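Superoxide reductase (Giardia intestinalis, PDB 4D7P) probably reduces superoxide to hydrogen peroxide at a mononuclear, non-haem iron centre. Local coordinates at residues Val30-Gly35 and Ala80-Cys85; Arg52-Thr57 and Leu94-Cys99. One frame throughout, in Å; residues are numbered along the deposited sequence.

Contact 1: Val30-Gly35 and Ala80-Cys85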
loop_
_atom_site.group_PDB
_atom_site.type_symbol
_atom_site.label_atom_id
_atom_site.label_comp_id
_atom_site.label_asym_id
_atom_site.label_seq_id
_atom_site.Cartn_x
_atom_site.Cartn_y
_atom_site.Cartn_z
ATOM N N VAL A 30 16.528 -2.730 9.418
ATOM C CA VAL A 30 15.670 -2.314 10.522
ATOM C C VAL A 30 14.562 -3.341 10.739
ATOM O O VAL A 30 13.763 -3.570 9.845
ATOM C CB VAL A 30 15.029 -0.936 10.258
ATOM C CG1 VAL A 30 14.134 -0.541 11.419
ATOM C CG2 VAL A 30 16.100 0.120 10.008
ATOM N N ASP A 31 14.532 -3.980 11.908
ATOM C CA ASP A 31 13.449 -4.914 12.250
ATOM C C ASP A 31 12.466 -4.248 13.186
ATOM O O ASP A 31 12.875 -3.652 14.176
ATOM C CB ASP A 31 13.989 -6.190 12.912
ATOM C CG ASP A 31 14.752 -7.065 11.947
ATOM O OD1 ASP A 31 14.119 -7.668 11.054
ATOM O OD2 ASP A 31 15.986 -7.152 12.082
ATOM N N ILE A 32 11.177 -4.371 12.885
ATOM C CA ILE A 32 10.137 -3.720 13.669
ATOM C C ILE A 32 9.084 -4.700 14.185
ATOM O O ILE A 32 8.664 -5.602 13.459
ATOM C CB ILE A 32 9.416 -2.634 12.842
ATOM C CG1 ILE A 32 10.416 -1.585 12.349
ATOM C CG2 ILE A 32 8.280 -2.026 13.654
ATOM C CD1 ILE A 32 9.809 -0.546 11.465
ATOM N N ARG A 33 8.669 -4.520 15.437
ATOM C CA ARG A 33 7.499 -5.215 15.980
ATOM C C ARG A 33 6.733 -4.312 16.943
ATOM O O ARG A 33 7.334 -3.499 17.657
ATOM C CB ARG A 33 7.902 -6.512 16.691
ATOM C CG ARG A 33 8.968 -6.343 17.735
ATOM C CD ARG A 33 9.096 -7.610 18.571
ATOM N NE ARG A 33 8.011 -7.737 19.546
ATOM C CZ ARG A 33 7.461 -8.892 19.916
ATOM N NH1 ARG A 33 7.877 -10.032 19.378
ATOM N NH2 ARG A 33 6.482 -8.907 20.813
ATOM N N CYS A 34 5.410 -4.451 16.942
ATOM C CA CYS A 34 4.536 -3.697 17.840
ATOM C C CYS A 34 3.816 -4.630 18.819
ATOM O O CYS A 34 2.973 -5.427 18.404
ATOM C CB CYS A 34 3.500 -2.915 17.039
ATOM S SG CYS A 34 4.137 -2.105 15.563
ATOM N N GLY A 35 4.135 -4.551 20.109
ATOM C CA GLY A 35 5.188 -3.697 20.607
ATOM C C GLY A 35 6.380 -4.555 20.971
ATOM O O GLY A 35 6.473 -5.705 20.532
ATOM N N ALA A 80 7.561 -5.788 10.801
ATOM C CA ALA A 80 8.042 -5.353 9.503
ATOM C C ALA A 80 9.560 -5.322 9.474
ATOM O O ALA A 80 10.211 -5.316 10.520
ATOM C CB ALA A 80 7.472 -3.951 9.148
ATOM N N SER A 81 10.135 -5.315 8.274
ATOM C CA SER A 81 11.534 -4.930 8.179
ATOM C C SER A 81 11.821 -4.115 6.924
ATOM O O SER A 81 11.125 -4.214 5.914
ATOM C CB SER A 81 12.454 -6.158 8.256
ATOM O OG SER A 81 12.083 -7.175 7.349
ATOM N N PHE A 82 12.843 -3.280 7.038
ATOM C CA PHE A 82 13.287 -2.414 5.966
ATOM C C PHE A 82 14.778 -2.519 5.858
ATOM O O PHE A 82 15.448 -3.001 6.771
ATOM C CB PHE A 82 12.895 -0.974 6.236
ATOM C CG PHE A 82 11.422 -0.772 6.374
ATOM C CD1 PHE A 82 10.768 -1.112 7.544
ATOM C CD2 PHE A 82 10.681 -0.244 5.326
ATOM C CE1 PHE A 82 9.405 -0.922 7.676
ATOM C CE2 PHE A 82 9.325 -0.051 5.455
ATOM C CZ PHE A 82 8.684 -0.396 6.635
ATOM N N ARG A 83 15.312 -2.064 4.741
ATOM C CA ARG A 83 16.750 -1.957 4.642
ATOM C C ARG A 83 17.029 -0.615 4.005
ATOM O O ARG A 83 16.749 -0.404 2.833
ATOM C CB ARG A 83 17.334 -3.110 3.843
ATOM C CG ARG A 83 18.837 -3.233 3.969
ATOM C CD ARG A 83 19.313 -4.590 3.507
ATOM N NE ARG A 83 20.018 -5.284 4.571
ATOM C CZ ARG A 83 19.730 -6.506 4.997
ATOM N NH1 ARG A 83 18.744 -7.192 4.444
ATOM N NH2 ARG A 83 20.437 -7.043 5.982
ATOM N N VAL A 84 17.556 0.299 4.802
ATOM C CA VAL A 84 17.632 1.682 4.393
ATOM C C VAL A 84 18.773 1.952 3.425
ATOM O O VAL A 84 19.938 1.755 3.744
ATOM C CB VAL A 84 17.777 2.603 5.616
ATOM C CG1 VAL A 84 17.907 4.053 5.169
ATOM C CG2 VAL A 84 16.580 2.428 6.536
ATOM N N CYS A 85 18.428 2.417 2.232
ATOM C CA CYS A 85 19.440 2.844 1.273
ATOM C C CYS A 85 20.196 4.046 1.788
ATOM O O CYS A 85 19.584 4.953 2.343
ATOM C CB CYS A 85 18.801 3.194 -0.066
ATOM S SG CYS A 85 18.098 1.795 -0.913
#

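Contact 2: Arg52-Thr57 and Leu94-Cys99. With FE (Fe (III) ion), chain B.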
loop_
_atom_site.group_PDB
_atom_site.type_symbol
_atom_site.label_atom_id
_atom_site.label_comp_id
_atom_site.label_asym_id
_atom_site.label_seq_id
_atom_site.Cartn_x
_atom_site.Cartn_y
_atom_site.Cartn_z
ATOM N N ARG A 52 4.907 2.090 8.963
ATOM C CA ARG A 52 5.693 2.889 8.030
ATOM C C ARG A 52 7.006 3.265 8.653
ATOM O O ARG A 52 7.064 3.501 9.859
ATOM C CB ARG A 52 4.937 4.154 7.622
ATOM C CG ARG A 52 3.718 3.877 6.797
ATOM C CD ARG A 52 2.657 4.919 7.013
ATOM N NE ARG A 52 2.773 6.029 6.079
ATOM C CZ ARG A 52 2.256 7.232 6.310
ATOM N NH1 ARG A 52 1.612 7.449 7.451
ATOM N NH2 ARG A 52 2.391 8.219 5.426
ATOM N N LEU A 53 8.048 3.336 7.825
ATOM C CA LEU A 53 9.359 3.791 8.259
ATOM C C LEU A 53 9.749 5.050 7.497
ATOM O O LEU A 53 9.704 5.083 6.266
ATOM C CB LEU A 53 10.429 2.701 8.059
ATOM C CG LEU A 53 11.812 3.054 8.625
ATOM C CD1 LEU A 53 11.726 3.245 10.137
ATOM C CD2 LEU A 53 12.877 1.999 8.280
ATOM N N PHE A 54 10.112 6.085 8.244
ATOM C CA PHE A 54 10.564 7.349 7.676
ATOM C C PHE A 54 12.031 7.583 8.005
ATOM O O PHE A 54 12.477 7.271 9.110
ATOM C CB PHE A 54 9.747 8.530 8.216
ATOM C CG PHE A 54 8.287 8.474 7.887
ATOM C CD1 PHE A 54 7.402 7.787 8.707
ATOM C CD2 PHE A 54 7.791 9.135 6.779
ATOM C CE1 PHE A 54 6.058 7.736 8.405
ATOM C CE2 PHE A 54 6.437 9.088 6.472
ATOM C CZ PHE A 54 5.576 8.386 7.282
ATOM N N GLY A 55 12.774 8.136 7.050
ATOM C CA GLY A 55 14.075 8.720 7.353
ATOM C C GLY A 55 14.048 10.245 7.393
ATOM O O GLY A 55 13.522 10.886 6.485
ATOM N N ILE A 56 14.615 10.837 8.440
ATOM C CA ILE A 56 14.759 12.289 8.495
ATOM C C ILE A 56 16.100 12.686 7.879
ATOM O O ILE A 56 17.164 12.311 8.387
ATOM C CB ILE A 56 14.688 12.826 9.917
ATOM C CG1 ILE A 56 13.549 12.152 10.680
ATOM C CG2 ILE A 56 14.500 14.327 9.900
ATOM C CD1 ILE A 56 12.224 12.295 10.031
ATOM N N THR A 57 16.046 13.440 6.785
ATOM C CA THR A 57 17.247 13.750 6.017
ATOM C C THR A 57 18.115 14.808 6.689
ATOM O O THR A 57 17.606 15.750 7.300
ATOM C CB THR A 57 16.893 14.242 4.606
ATOM O OG1 THR A 57 16.301 15.546 4.689
ATOM C CG2 THR A 57 15.917 13.282 3.938
ATOM N N LEU A 94 12.142 7.249 11.870
ATOM C CA LEU A 94 10.852 7.391 12.531
ATOM C C LEU A 94 9.937 6.265 12.084
ATOM O O LEU A 94 9.602 6.174 10.904
ATOM C CB LEU A 94 10.214 8.753 12.206
ATOM C CG LEU A 94 8.780 8.960 12.704
ATOM C CD1 LEU A 94 8.739 9.053 14.230
ATOM C CD2 LEU A 94 8.126 10.172 12.050
ATOM N N ALA A 95 9.551 5.399 13.015
ATOM C CA ALA A 95 8.605 4.329 12.706
ATOM C C ALA A 95 7.221 4.766 13.151
ATOM O O ALA A 95 7.075 5.396 14.199
ATOM C CB ALA A 95 9.016 3.009 13.396
ATOM N N VAL A 96 6.203 4.450 12.359
ATOM C CA VAL A 96 4.837 4.834 12.711
ATOM C C VAL A 96 3.850 3.691 12.482
ATOM O O VAL A 96 3.684 3.217 11.355
ATOM C CB VAL A 96 4.361 6.068 11.911
ATOM C CG1 VAL A 96 2.915 6.343 12.211
ATOM C CG2 VAL A 96 5.203 7.298 12.269
ATOM N N ALA A 97 3.214 3.240 13.560
ATOM C CA ALA A 97 2.245 2.152 13.483
ATOM C C ALA A 97 0.835 2.705 13.588
ATOM O O ALA A 97 0.576 3.575 14.413
ATOM C CB ALA A 97 2.502 1.125 14.584
ATOM N N TYR A 98 -0.067 2.199 12.749
ATOM C CA TYR A 98 -1.464 2.631 12.751
ATOM C C TYR A 98 -2.383 1.503 13.202
ATOM O O TYR A 98 -2.450 0.456 12.557
ATOM C CB TYR A 98 -1.903 3.116 11.352
ATOM C CG TYR A 98 -3.410 3.062 11.156
ATOM C CD1 TYR A 98 -4.248 3.949 11.830
ATOM C CD2 TYR A 98 -3.999 2.114 10.315
ATOM C CE1 TYR A 98 -5.631 3.896 11.682
ATOM C CE2 TYR A 98 -5.387 2.060 10.155
ATOM C CZ TYR A 98 -6.196 2.956 10.850
ATOM O OH TYR A 98 -7.574 2.921 10.716
ATOM N N CYS A 99 -3.091 1.724 14.301
ATOM C CA CYS A 99 -4.090 0.780 14.777
ATOM C C CYS A 99 -5.471 1.357 14.514
ATOM O O CYS A 99 -5.710 2.538 14.774
ATOM C CB CYS A 99 -3.908 0.494 16.262
ATOM S SG CYS A 99 -5.333 -0.311 17.031
HETATM FE FE FE B . -4.897 -1.167 19.201
#

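Contact 1: Val30-Gly35 and Ala80-Cys85
Val30 and Ile32 join Phe82 and Ala80 in an antiparallel ladder that ties the middle strand of a three-stranded sheet, 29-34, to strand 79-83, outermost within this chain. The two strand axes come within 4.7 Å, and their N-to-C directions make 159°, close to antiparallel. Four backbone hydrogen bonds close two rings. At one, Val30 N gives to Phe82 O (2.9 Å) and Phe82 N returns a bond to Val30 O; at the other, Ile32 N reaches Ala80 O at 2.7 Å while Ala80 N gives to Ile32 O. Between them lies the non-hydrogen-bonded pair Asp31 and Ser81, where Val30 O also takes a CA-H...O contact from Ser81 CA at 3.1 Å.

This sheet is one layer of the immunoglobulin-like beta sandwich of superoxide reductases, and its two faces differ in character. On the inward one, Val30, Ile32, Ala80 and Phe82 are all buried. Ile32 has CG1 beside its backbone N (chi1 -58°) and an extended chi2, and its CD1 meets the CE1 corner of the Phe82 ring at 3.8 Å, the two side chains crossing obliquely. Beyond Phe82, Val84 CG2 touches Val30 CG2 at 4.2 Å. Leu93 and Ala95 of the facing sheet cover Val30 and Ile32.

On the other face Asp31 OD1 lies 3.6 Å from Ser81 CB and makes a weak hydrogen bond with His29 NE2, whereas Ser81 OG is hydrogen-bonded to OG of Ser81 in a second subunit. Backbone bonds from Arg83 and Cys85 also pass to that subunit, placing this edge at a subunit interface. At the far end of 30-35, Arg33 NE donates to Gly35 O at 2.7 Å, close to the guanidinium plane, bridging the cis peptide before Gly35.

Contact 2: Arg52-Thr57 and Leu94-Cys99
Arg52 and Phe54 pair with Val96 and Leu94 through four backbone hydrogen bonds: Arg52 N to Val96 O (2.9 Å) with Val96 N back to Arg52 O, and Phe54 N to Leu94 O (2.7 Å) with Leu94 N back to Phe54 O. They join the two central strands of the four-stranded sheet, antiparallel at 155°.

Apolar contacts lie on both faces. Phe54 and Leu94 run side by side, their CB atoms 4.0 Å apart, while Phe54 CE1 meets Val96 CG2 at 4.0 Å. The Phe54 ring turns its edge to Leu94 O. On the opposite face Leu53 CD1 touches Ala95 CB at 4.2 Å.

Charge enters through Arg52, whose chain bends at chi3 (91°); Phe54 CZ lies over the centre of its guanidinium, 3.6 Å above the plane, and its NE forms a salt bridge with Glu65.

Metal coordination lies farther along 94-99. Cys99 SG, anti to its backbone N (chi1 165°), binds the iron at 2.4 Å, and His19, His40, His46 and His102 bind the same ion. One iron ligand is therefore carried at the end of a strand that the backbone ladder holds in the sheet, whereas the four histidines lie outside the strands.

Overall arrangement
Contact 1 and contact 2 lie in the two facing sheets of one beta sandwich, their centres about 10 Å apart. Along the chain their segments alternate: 30-35, 52-57, 80-85, 94-99. The polypeptide therefore passes between sheets from 29-34 to 48-57 and again from 79-83 to 90-99, so each pairing joins strands distant in sequence. Between the layers Leu53 CD2 lies 3.6 Å from Phe82 CB and also approaches Val30 and Val84, while Cys34 SG packs on Ala97 CB at 3.8 Å. This shared interior connects the strand ending in iron ligand Cys99 to the sheet whose strand 79-83 meets a second subunit.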